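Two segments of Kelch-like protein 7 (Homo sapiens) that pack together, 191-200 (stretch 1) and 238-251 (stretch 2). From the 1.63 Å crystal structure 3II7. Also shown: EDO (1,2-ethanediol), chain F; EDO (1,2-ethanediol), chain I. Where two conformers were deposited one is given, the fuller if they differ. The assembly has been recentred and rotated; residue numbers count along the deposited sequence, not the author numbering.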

# COMPACT_ATOMS: atom_id res chain seq x y z
N ARG A 191 12.66 1.95 -6.22
CA ARG A 191 11.88 0.90 -5.53
C ARG A 191 10.53 0.74 -6.18
O ARG A 191 9.89 1.75 -6.51
CB ARG A 191 11.57 1.23 -4.04
CG ARG A 191 12.73 1.61 -3.20
CD ARG A 191 12.29 2.00 -1.80
NE ARG A 191 13.45 2.49 -1.06
CZ ARG A 191 14.26 1.74 -0.33
NH1 ARG A 191 14.04 0.44 -0.15
NH2 ARG A 191 15.30 2.28 0.25
N LYS A 192 10.11 -0.51 -6.31
CA LYS A 192 8.70 -0.85 -6.52
C LYS A 192 8.37 -1.98 -5.55
O LYS A 192 9.22 -2.67 -5.05
CB LYS A 192 8.42 -1.29 -7.95
CG LYS A 192 9.06 -2.64 -8.39
CD LYS A 192 8.65 -2.97 -9.81
CE LYS A 192 9.18 -4.30 -10.27
NZ LYS A 192 8.50 -4.78 -11.54
N ASN A 193 7.07 -2.16 -5.31
CA ASN A 193 6.58 -3.16 -4.36
C ASN A 193 7.12 -3.00 -2.94
O ASN A 193 7.12 -3.97 -2.16
CB ASN A 193 6.85 -4.60 -4.87
CG ASN A 193 6.21 -4.90 -6.20
OD1 ASN A 193 6.89 -5.29 -7.16
ND2 ASN A 193 4.89 -4.68 -6.29
N HIS A 194 7.50 -1.77 -2.60
CA HIS A 194 7.98 -1.38 -1.30
C HIS A 194 6.81 -1.02 -0.40
O HIS A 194 5.72 -0.69 -0.86
CB HIS A 194 8.92 -0.16 -1.41
CG HIS A 194 8.34 1.01 -2.17
ND1 HIS A 194 8.06 0.93 -3.51
CD2 HIS A 194 8.09 2.29 -1.81
CE1 HIS A 194 7.59 2.09 -3.93
NE2 HIS A 194 7.62 2.94 -2.93
N GLY A 195 7.05 -1.06 0.89
CA GLY A 195 6.13 -0.50 1.85
C GLY A 195 6.29 1.00 1.87
O GLY A 195 7.38 1.52 1.57
N LEU A 196 5.23 1.69 2.26
CA LEU A 196 5.25 3.17 2.29
C LEU A 196 4.28 3.57 3.37
O LEU A 196 3.05 3.38 3.23
CB LEU A 196 4.87 3.79 0.94
CG LEU A 196 5.26 5.28 0.82
CD1 LEU A 196 6.83 5.43 0.80
CD2 LEU A 196 4.59 5.95 -0.39
N VAL A 197 4.85 4.08 4.46
CA VAL A 197 4.09 4.37 5.67
C VAL A 197 4.49 5.67 6.28
O VAL A 197 5.68 6.01 6.35
CB VAL A 197 4.20 3.21 6.71
CG1 VAL A 197 3.63 1.91 6.13
CG2 VAL A 197 5.66 3.01 7.17
N PHE A 198 3.50 6.39 6.78
CA PHE A 198 3.70 7.69 7.45
C PHE A 198 3.72 7.48 8.97
O PHE A 198 2.75 6.93 9.55
CB PHE A 198 2.55 8.61 7.08
CG PHE A 198 2.57 9.94 7.80
CD1 PHE A 198 3.71 10.73 7.80
CD2 PHE A 198 1.44 10.41 8.44
CE1 PHE A 198 3.72 11.95 8.43
CE2 PHE A 198 1.44 11.63 9.06
CZ PHE A 198 2.59 12.40 9.07
N VAL A 199 4.82 7.89 9.60
CA VAL A 199 4.95 7.84 11.05
C VAL A 199 5.48 9.16 11.53
O VAL A 199 6.64 9.51 11.27
CB VAL A 199 5.88 6.74 11.53
CG1 VAL A 199 5.80 6.63 13.07
CG2 VAL A 199 5.54 5.41 10.90
N LYS A 200 4.60 9.90 12.23
CA LYS A 200 4.92 11.18 12.92
C LYS A 200 5.15 12.34 11.93
O LYS A 200 4.30 13.22 11.79
CB LYS A 200 6.11 11.03 13.88
CG LYS A 200 6.38 12.29 14.72
CD LYS A 200 7.83 12.35 15.21
CE LYS A 200 8.15 11.27 16.22
NZ LYS A 200 9.63 11.28 16.57
N GLY A 238 14.15 -9.46 0.42
CA GLY A 238 13.26 -10.05 -0.56
C GLY A 238 12.89 -9.02 -1.62
O GLY A 238 13.56 -7.99 -1.75
N VAL A 239 11.81 -9.27 -2.34
CA VAL A 239 11.42 -8.41 -3.47
C VAL A 239 10.08 -7.67 -3.29
O VAL A 239 9.82 -6.68 -3.98
CB VAL A 239 11.43 -9.19 -4.81
CG1 VAL A 239 12.88 -9.63 -5.16
CG2 VAL A 239 10.45 -10.40 -4.79
N THR A 240 9.22 -8.16 -2.39
CA THR A 240 8.00 -7.42 -2.05
C THR A 240 7.80 -7.40 -0.54
O THR A 240 8.25 -8.32 0.18
CB THR A 240 6.75 -7.99 -2.77
OG1 THR A 240 6.33 -9.20 -2.11
CG2 THR A 240 7.03 -8.26 -4.25
N VAL A 241 7.17 -6.35 -0.06
CA VAL A 241 6.80 -6.31 1.35
C VAL A 241 5.42 -5.78 1.54
O VAL A 241 4.92 -4.98 0.78
CB VAL A 241 7.75 -5.50 2.22
CG1 VAL A 241 9.09 -6.24 2.44
CG2 VAL A 241 7.96 -4.14 1.64
N LYS A 242 4.77 -6.34 2.55
CA LYS A 242 3.43 -5.89 2.95
C LYS A 242 3.60 -5.36 4.36
O LYS A 242 3.89 -6.13 5.28
CB LYS A 242 2.44 -7.03 2.90
CG LYS A 242 2.26 -7.61 1.51
CD LYS A 242 1.63 -6.62 0.56
CE LYS A 242 1.60 -7.15 -0.86
NZ LYS A 242 2.94 -7.13 -1.56
N CYS A 243 3.45 -4.04 4.50
CA CYS A 243 3.90 -3.24 5.64
C CYS A 243 2.77 -2.34 6.14
O CYS A 243 2.05 -1.77 5.30
CB CYS A 243 5.01 -2.28 5.16
SG CYS A 243 6.56 -3.02 4.63
N ALA A 244 2.73 -2.08 7.44
CA ALA A 244 1.84 -1.07 8.00
C ALA A 244 2.39 -0.58 9.32
O ALA A 244 3.01 -1.34 10.05
CB ALA A 244 0.40 -1.64 8.20
N ALA A 245 2.11 0.68 9.65
CA ALA A 245 2.56 1.25 10.89
C ALA A 245 1.40 1.50 11.83
O ALA A 245 0.31 1.97 11.41
CB ALA A 245 3.32 2.58 10.64
N VAL A 246 1.61 1.16 13.12
CA VAL A 246 0.69 1.50 14.18
C VAL A 246 1.53 2.13 15.28
O VAL A 246 2.50 1.51 15.78
CB VAL A 246 -0.06 0.30 14.73
CG1 VAL A 246 -0.96 0.72 15.93
CG2 VAL A 246 -0.91 -0.35 13.65
N GLY A 247 1.19 3.35 15.64
CA GLY A 247 1.98 4.09 16.59
C GLY A 247 3.37 4.31 16.03
O GLY A 247 3.53 4.74 14.84
N SER A 248 4.38 4.02 16.85
CA SER A 248 5.75 4.26 16.46
C SER A 248 6.40 3.01 15.81
O SER A 248 7.57 3.04 15.46
CB SER A 248 6.58 4.71 17.64
OG SER A 248 6.54 3.75 18.68
N ILE A 249 5.64 1.92 15.67
CA ILE A 249 6.19 0.66 15.14
C ILE A 249 5.73 0.37 13.72
O ILE A 249 4.52 0.51 13.41
CB ILE A 249 5.82 -0.57 16.01
CG1 ILE A 249 6.12 -0.29 17.47
CG2 ILE A 249 6.53 -1.85 15.50
CD1 ILE A 249 7.62 0.01 17.79
N VAL A 250 6.67 -0.00 12.86
CA VAL A 250 6.35 -0.47 11.51
C VAL A 250 6.41 -1.99 11.49
O VAL A 250 7.41 -2.58 11.91
CB VAL A 250 7.31 0.06 10.44
CG1 VAL A 250 6.90 -0.49 9.04
CG2 VAL A 250 7.32 1.63 10.47
N TYR A 251 5.33 -2.61 11.01
CA TYR A 251 5.20 -4.08 10.97
C TYR A 251 5.28 -4.55 9.54
O TYR A 251 4.54 -4.05 8.70
CB TYR A 251 3.85 -4.53 11.59
CG TYR A 251 3.69 -4.12 13.02
CD1 TYR A 251 4.06 -4.96 14.06
CD2 TYR A 251 3.19 -2.87 13.34
CE1 TYR A 251 3.93 -4.57 15.40
CE2 TYR A 251 3.05 -2.47 14.67
CZ TYR A 251 3.43 -3.31 15.69
OH TYR A 251 3.32 -2.90 17.00
C1 EDO F . 0.77 4.82 8.07
O1 EDO F . 0.83 5.23 6.67
C2 EDO F . -0.01 3.52 8.24
O2 EDO F . 0.70 2.36 7.75
C1 EDO I . 3.70 -11.58 -4.93
O1 EDO I . 3.50 -12.70 -4.06
C2 EDO I . 4.53 -10.53 -4.22
O2 EDO I . 3.84 -9.93 -3.08
O HOH W 1 4.19 -4.75 -2.16
O HOH W 2 3.86 -2.89 -0.46
O HOH W 3 2.88 -0.03 2.77

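Two stretches of a Kelch-like protein illustrate how two strands can run side by side without zipping into one sheet. Strand 195-199 and strand 242-246 point the same way, their axes only 8° apart, yet approach no closer than 6.3 Å. Strand 242-246 instead spends backbone hydrogen bonds on its hairpin partner, strand 249-251, across a type II' turn from Val246 to Ile249; Gly247, with its positive phi, suits that turn. Between the stretches there is one direct hydrogen bond, from Val241 N to Asn193 O (3.2 Å), where the chains draw together just before the strands begin. Farther along, small molecules fill the widening gap. Water 2 links His194 O (2.9 Å) to Val241 O (2.7 Å), and water 3 accepts from Leu196 N (3.0 Å) and lies 3.2 Å from Cys243 O. Beyond them a 1,2-ethanediol, probably from the crystallisation liquor, takes over: its O1 accepts from Phe198 N and its O2 from Ala245 N, both at 2.9 Å.

The side chains follow the alternation expected of strands. Val197 and Val199 point toward stretch 2, whereas Leu196 and Phe198 point away. Gly195 also faces the contact, but Cys243 SG lies 3.8 Å from Gly195 CA, and an ideal CB on Gly195 would come within 2.4 Å of Cys243 SG; the absence of a side chain makes the approach possible. Next comes a compact apolar cluster. Val197 CG2 meets Val250 CG2 at 3.9 Å, and Val199 CG2 reaches Ala245 CB at 3.6 Å. Alanine's short side chain suits a position touched by both valines, with Val197 CB 4.1 Å from Ala245 CB. The two valines, both buried, contribute over a quarter of the 481 Å² covered between the stretches, and Asn193 alone adds 66 Å²: branched apolar side chains pack the interface while solvent molecules bridge the backbones.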